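Side-chain contacts in PrgX (PDB 2AWI), which acts as the receptor for the peptide sex pheromone cCF10 in Enterococcus faecalis and probably binds DNA as a repressor of conjugation: residues A[5-8]-A[9-12]; A[103-106]-A[107-111]. The protein carries 1 engineered substitution. All coordinates share one frame; numbering follows the deposited sequence.

Contact 1: A[5-8]-A[9-12]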
loop_
_atom_site.group_PDB
_atom_site.type_symbol
_atom_site.label_atom_id
_atom_site.label_comp_id
_atom_site.label_asym_id
_atom_site.label_seq_id
_atom_site.Cartn_x
_atom_site.Cartn_y
_atom_site.Cartn_z
ATOM N N GLY A 5 45.557 4.986 34.112
ATOM C CA GLY A 5 46.925 4.598 33.826
ATOM C C GLY A 5 47.030 3.202 33.246
ATOM O O GLY A 5 47.763 2.970 32.284
ATOM N N SER A 6 46.294 2.260 33.823
ATOM C CA SER A 6 46.346 0.889 33.336
ATOM C C SER A 6 45.801 0.803 31.914
ATOM O O SER A 6 46.252 -0.022 31.116
ATOM C CB SER A 6 45.557 -0.040 34.261
ATOM O OG SER A 6 44.174 0.069 34.012
ATOM N N VAL A 7 44.831 1.653 31.592
ATOM C CA VAL A 7 44.275 1.658 30.246
ATOM C C VAL A 7 45.327 2.201 29.275
ATOM O O VAL A 7 45.481 1.681 28.166
ATOM C CB VAL A 7 42.983 2.508 30.168
ATOM C CG1 VAL A 7 42.601 2.755 28.712
ATOM C CG2 VAL A 7 41.838 1.775 30.880
ATOM N N LEU A 8 46.053 3.237 29.695
ATOM C CA LEU A 8 47.110 3.812 28.863
ATOM C C LEU A 8 48.177 2.749 28.571
ATOM O O LEU A 8 48.705 2.673 27.459
ATOM C CB LEU A 8 47.762 5.011 29.562
ATOM C CG LEU A 8 46.940 6.300 29.660
ATOM C CD1 LEU A 8 47.757 7.355 30.377
ATOM C CD2 LEU A 8 46.553 6.791 28.268
ATOM N N LYS A 9 48.483 1.923 29.571
ATOM C CA LYS A 9 49.472 0.862 29.406
ATOM C C LYS A 9 48.976 -0.170 28.395
ATOM O O LYS A 9 49.697 -0.545 27.469
ATOM C CB LYS A 9 49.743 0.191 30.750
ATOM C CG LYS A 9 50.793 -0.902 30.712
ATOM C CD LYS A 9 51.090 -1.404 32.118
ATOM C CE LYS A 9 52.227 -2.410 32.127
ATOM N NZ LYS A 9 52.556 -2.857 33.508
ATOM N N GLN A 10 47.739 -0.625 28.583
ATOM C CA GLN A 10 47.132 -1.599 27.682
ATOM C C GLN A 10 47.209 -1.103 26.237
ATOM O O GLN A 10 47.684 -1.813 25.351
ATOM C CB GLN A 10 45.659 -1.822 28.049
ATOM C CG GLN A 10 44.872 -2.572 26.972
ATOM C CD GLN A 10 43.398 -2.178 26.901
ATOM O OE1 GLN A 10 42.697 -2.540 25.951
ATOM N NE2 GLN A 10 42.925 -1.442 27.901
ATOM N N ILE A 11 46.735 0.120 26.011
ATOM C CA ILE A 11 46.714 0.715 24.679
ATOM C C ILE A 11 48.123 0.949 24.152
ATOM O O ILE A 11 48.435 0.580 23.017
ATOM C CB ILE A 11 45.928 2.063 24.678
ATOM C CG1 ILE A 11 44.539 1.855 25.294
ATOM C CG2 ILE A 11 45.775 2.589 23.251
ATOM C CD1 ILE A 11 43.696 3.123 25.410
ATOM N N ARG A 12 48.973 1.553 24.976
ATOM C CA ARG A 12 50.352 1.810 24.580
ATOM C C ARG A 12 51.064 0.531 24.115
ATOM O O ARG A 12 51.730 0.528 23.079
ATOM C CB ARG A 12 51.133 2.444 25.737
ATOM C CG ARG A 12 52.627 2.542 25.471
ATOM C CD ARG A 12 53.385 3.200 26.607
ATOM N NE ARG A 12 53.381 2.418 27.844
ATOM C CZ ARG A 12 54.049 1.280 28.031
ATOM N NH1 ARG A 12 54.793 0.759 27.061
ATOM N NH2 ARG A 12 53.975 0.663 29.202
#

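Contact 2: A[103-106]-A[107-111]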
loop_
_atom_site.group_PDB
_atom_site.type_symbol
_atom_site.label_atom_id
_atom_site.label_comp_id
_atom_site.label_asym_id
_atom_site.label_seq_id
_atom_site.Cartn_x
_atom_site.Cartn_y
_atom_site.Cartn_z
ATOM N N ARG A 103 17.185 15.038 48.205
ATOM C CA ARG A 103 16.707 15.414 46.878
ATOM C C ARG A 103 17.144 16.771 46.334
ATOM O O ARG A 103 16.991 17.028 45.139
ATOM C CB ARG A 103 15.180 15.325 46.828
ATOM C CG ARG A 103 14.472 16.385 47.640
ATOM C CD ARG A 103 12.961 16.227 47.571
ATOM N NE ARG A 103 12.293 17.386 48.151
ATOM C CZ ARG A 103 12.430 17.773 49.416
ATOM N NH1 ARG A 103 13.206 17.085 50.244
ATOM N NH2 ARG A 103 11.813 18.865 49.847
ATOM N N LEU A 104 17.682 17.640 47.182
ATOM C CA LEU A 104 18.105 18.955 46.709
ATOM C C LEU A 104 19.613 19.156 46.801
ATOM O O LEU A 104 20.123 20.232 46.489
ATOM C CB LEU A 104 17.393 20.059 47.495
ATOM C CG LEU A 104 15.866 20.125 47.407
ATOM C CD1 LEU A 104 15.346 21.296 48.245
ATOM C CD2 LEU A 104 15.449 20.287 45.962
ATOM N N THR A 105 20.317 18.116 47.236
ATOM C CA THR A 105 21.771 18.150 47.367
ATOM C C THR A 105 22.386 18.602 46.045
ATOM O O THR A 105 23.344 19.380 46.018
ATOM C CB THR A 105 22.325 16.750 47.711
ATOM O OG1 THR A 105 21.710 16.277 48.915
ATOM C CG2 THR A 105 23.837 16.802 47.901
ATOM N N SER A 106 21.825 18.099 44.950
ATOM C CA SER A 106 22.296 18.434 43.615
ATOM C C SER A 106 21.211 18.092 42.607
ATOM O O SER A 106 20.265 17.362 42.919
ATOM C CB SER A 106 23.566 17.643 43.280
ATOM O OG SER A 106 23.288 16.262 43.105
ATOM N N LEU A 107 21.356 18.623 41.397
ATOM C CA LEU A 107 20.399 18.368 40.338
ATOM C C LEU A 107 20.317 16.870 40.065
ATOM O O LEU A 107 19.258 16.358 39.717
ATOM C CB LEU A 107 20.803 19.123 39.076
ATOM C CG LEU A 107 20.786 20.646 39.228
ATOM C CD1 LEU A 107 21.328 21.292 37.967
ATOM C CD2 LEU A 107 19.367 21.125 39.518
ATOM N N GLN A 108 21.430 16.163 40.230
ATOM C CA GLN A 108 21.431 14.722 40.002
ATOM C C GLN A 108 20.502 14.058 41.011
ATOM O O GLN A 108 19.573 13.351 40.634
ATOM C CB GLN A 108 22.850 14.160 40.128
ATOM C CG GLN A 108 23.759 14.554 38.976
ATOM C CD GLN A 108 23.375 13.869 37.672
ATOM O OE1 GLN A 108 23.688 14.355 36.584
ATOM N NE2 GLN A 108 22.705 12.725 37.779
ATOM N N TYR A 109 20.744 14.295 42.298
ATOM C CA TYR A 109 19.897 13.718 43.339
ATOM C C TYR A 109 18.433 14.093 43.150
ATOM O O TYR A 109 17.540 13.301 43.452
ATOM C CB TYR A 109 20.372 14.153 44.729
ATOM C CG TYR A 109 21.482 13.280 45.273
ATOM C CD1 TYR A 109 21.244 11.945 45.599
ATOM C CD2 TYR A 109 22.778 13.773 45.414
ATOM C CE1 TYR A 109 22.272 11.119 46.049
ATOM C CE2 TYR A 109 23.815 12.955 45.863
ATOM C CZ TYR A 109 23.554 11.630 46.175
ATOM O OH TYR A 109 24.579 10.815 46.594
ATOM N N PHE A 110 18.170 15.294 42.649
ATOM C CA PHE A 110 16.780 15.658 42.434
ATOM C C PHE A 110 16.224 14.726 41.373
ATOM O O PHE A 110 15.131 14.183 41.522
ATOM C CB PHE A 110 16.637 17.106 41.966
ATOM C CG PHE A 110 15.213 17.582 41.940
ATOM C CD1 PHE A 110 14.447 17.562 43.103
ATOM C CD2 PHE A 110 14.629 18.020 40.757
ATOM C CE1 PHE A 110 13.116 17.969 43.087
ATOM C CE2 PHE A 110 13.296 18.430 40.729
ATOM C CZ PHE A 110 12.539 18.404 41.897
ATOM N N SER A 111 16.993 14.539 40.305
ATOM C CA SER A 111 16.592 13.665 39.211
ATOM C C SER A 111 16.333 12.248 39.728
ATOM O O SER A 111 15.373 11.598 39.325
ATOM C CB SER A 111 17.676 13.642 38.129
ATOM O OG SER A 111 17.226 12.949 36.976
#

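Contact 1: A[5-8]-A[9-12]
Val7 and Ile11, one helical turn apart, press their side chains together on one flank of helix 4-14. The two lie alongside each other and point the same way, and Val7 CG1 meets Ile11 CD1 at 3.5 Å, tighter than an ordinary methyl contact. The torsions explain the meeting: Val7 carries CG1 opposite its backbone N (chi1 167°), beside its own carbonyl carbon, while Ile11 turns CG1 back beside its backbone N (chi1 -53°). That ethyl arm also runs close to the backbone, with Ile11 CG1 3.0 Å from Val7 O. The same oxygen accepts a nearly straight hydrogen bond from Ile11 N at 2.9 Å. One residue further along, Leu8 O accepts from Arg12 N at 2.7 Å and has Arg12 CB 3.0 Å away. Lys9 N donates to Gly5 O at 3.0 Å, and Lys9 CB sits 3.5 Å from Ser6 O, which itself receives Gln10 N. Beyond CG the Lys9 chain is extended, and its end leads away from the preceding turn. Arg12 folds at chi3 to reach a salt bridge with Glu36. In this N-terminal helix of a helix-turn-helix family protein, Leu8 packs on Leu47, Phe50 and Leu54 of helix 44-54, while Val7 and Ile11 share Ile61 of helix 58-67; Phe149 of the second subunit rests on Gln10 and Ile11.

Contact 2: A[103-106]-A[107-111]
An N-cap starts helix 107-122 here, in the C-terminal TPR region, with Ser106 as the capping residue. Ser106 holds OG between its backbone N and carbonyl carbon (chi1 70°), which aims the oxygen at the first turn, where it accepts a weak but almost straight bond from Tyr109 N at 3.3 Å. Its carbonyl takes the next amide: Phe110 N lies 3.0 Å from Ser106 O, in the carbonyl plane. Tyr109 swings its ring back along the loop, bringing CD2 to 3.4 Å from Ser106 OG and 3.8 Å from Thr105 CB, both approaching the ring obliquely. Phe110 meets an earlier part of the loop: Arg103 O lies in the plane of its ring, at the edge, 3.3 Å from Phe110 CD1. The Leu104 and Phe110 side chains run side by side, Leu104 CD2 reaching the ring obliquely, 4.1 Å from Phe110 CD1. The loop is anchored beyond the turn as well: Arg103 forms salt bridges with Asp137 and Glu100, and Thr105 O bonds to Tyr17 OH of the second subunit. Phe110 continues inward onto Leu138 and Leu141 of helix 128-142 and Ile155 of helix 150-159, while Tyr109 touches Glu74 of helix 74-87.

Overall arrangement
From the N terminus the chain enters helix 4-14 almost at once, and contact 1 lies wholly inside it, closing no loop. Helices 19-23, 29-36, 44-54 and 58-67 follow, and helices 74-87 and 92-102 then lead to contact 2, which closes the short turn into helix 107-122. The two are in series, neither nested nor crossed, with centres about 35 Å apart and nearest atoms about 23 Å apart. Contact 1 faces helices 44-54 and 58-67; contact 2 joins an interhelical turn to helices 74-87, 128-142 and 150-159. Both also touch the second subunit, contact 1 at its Phe149 and contact 2 at its Tyr17.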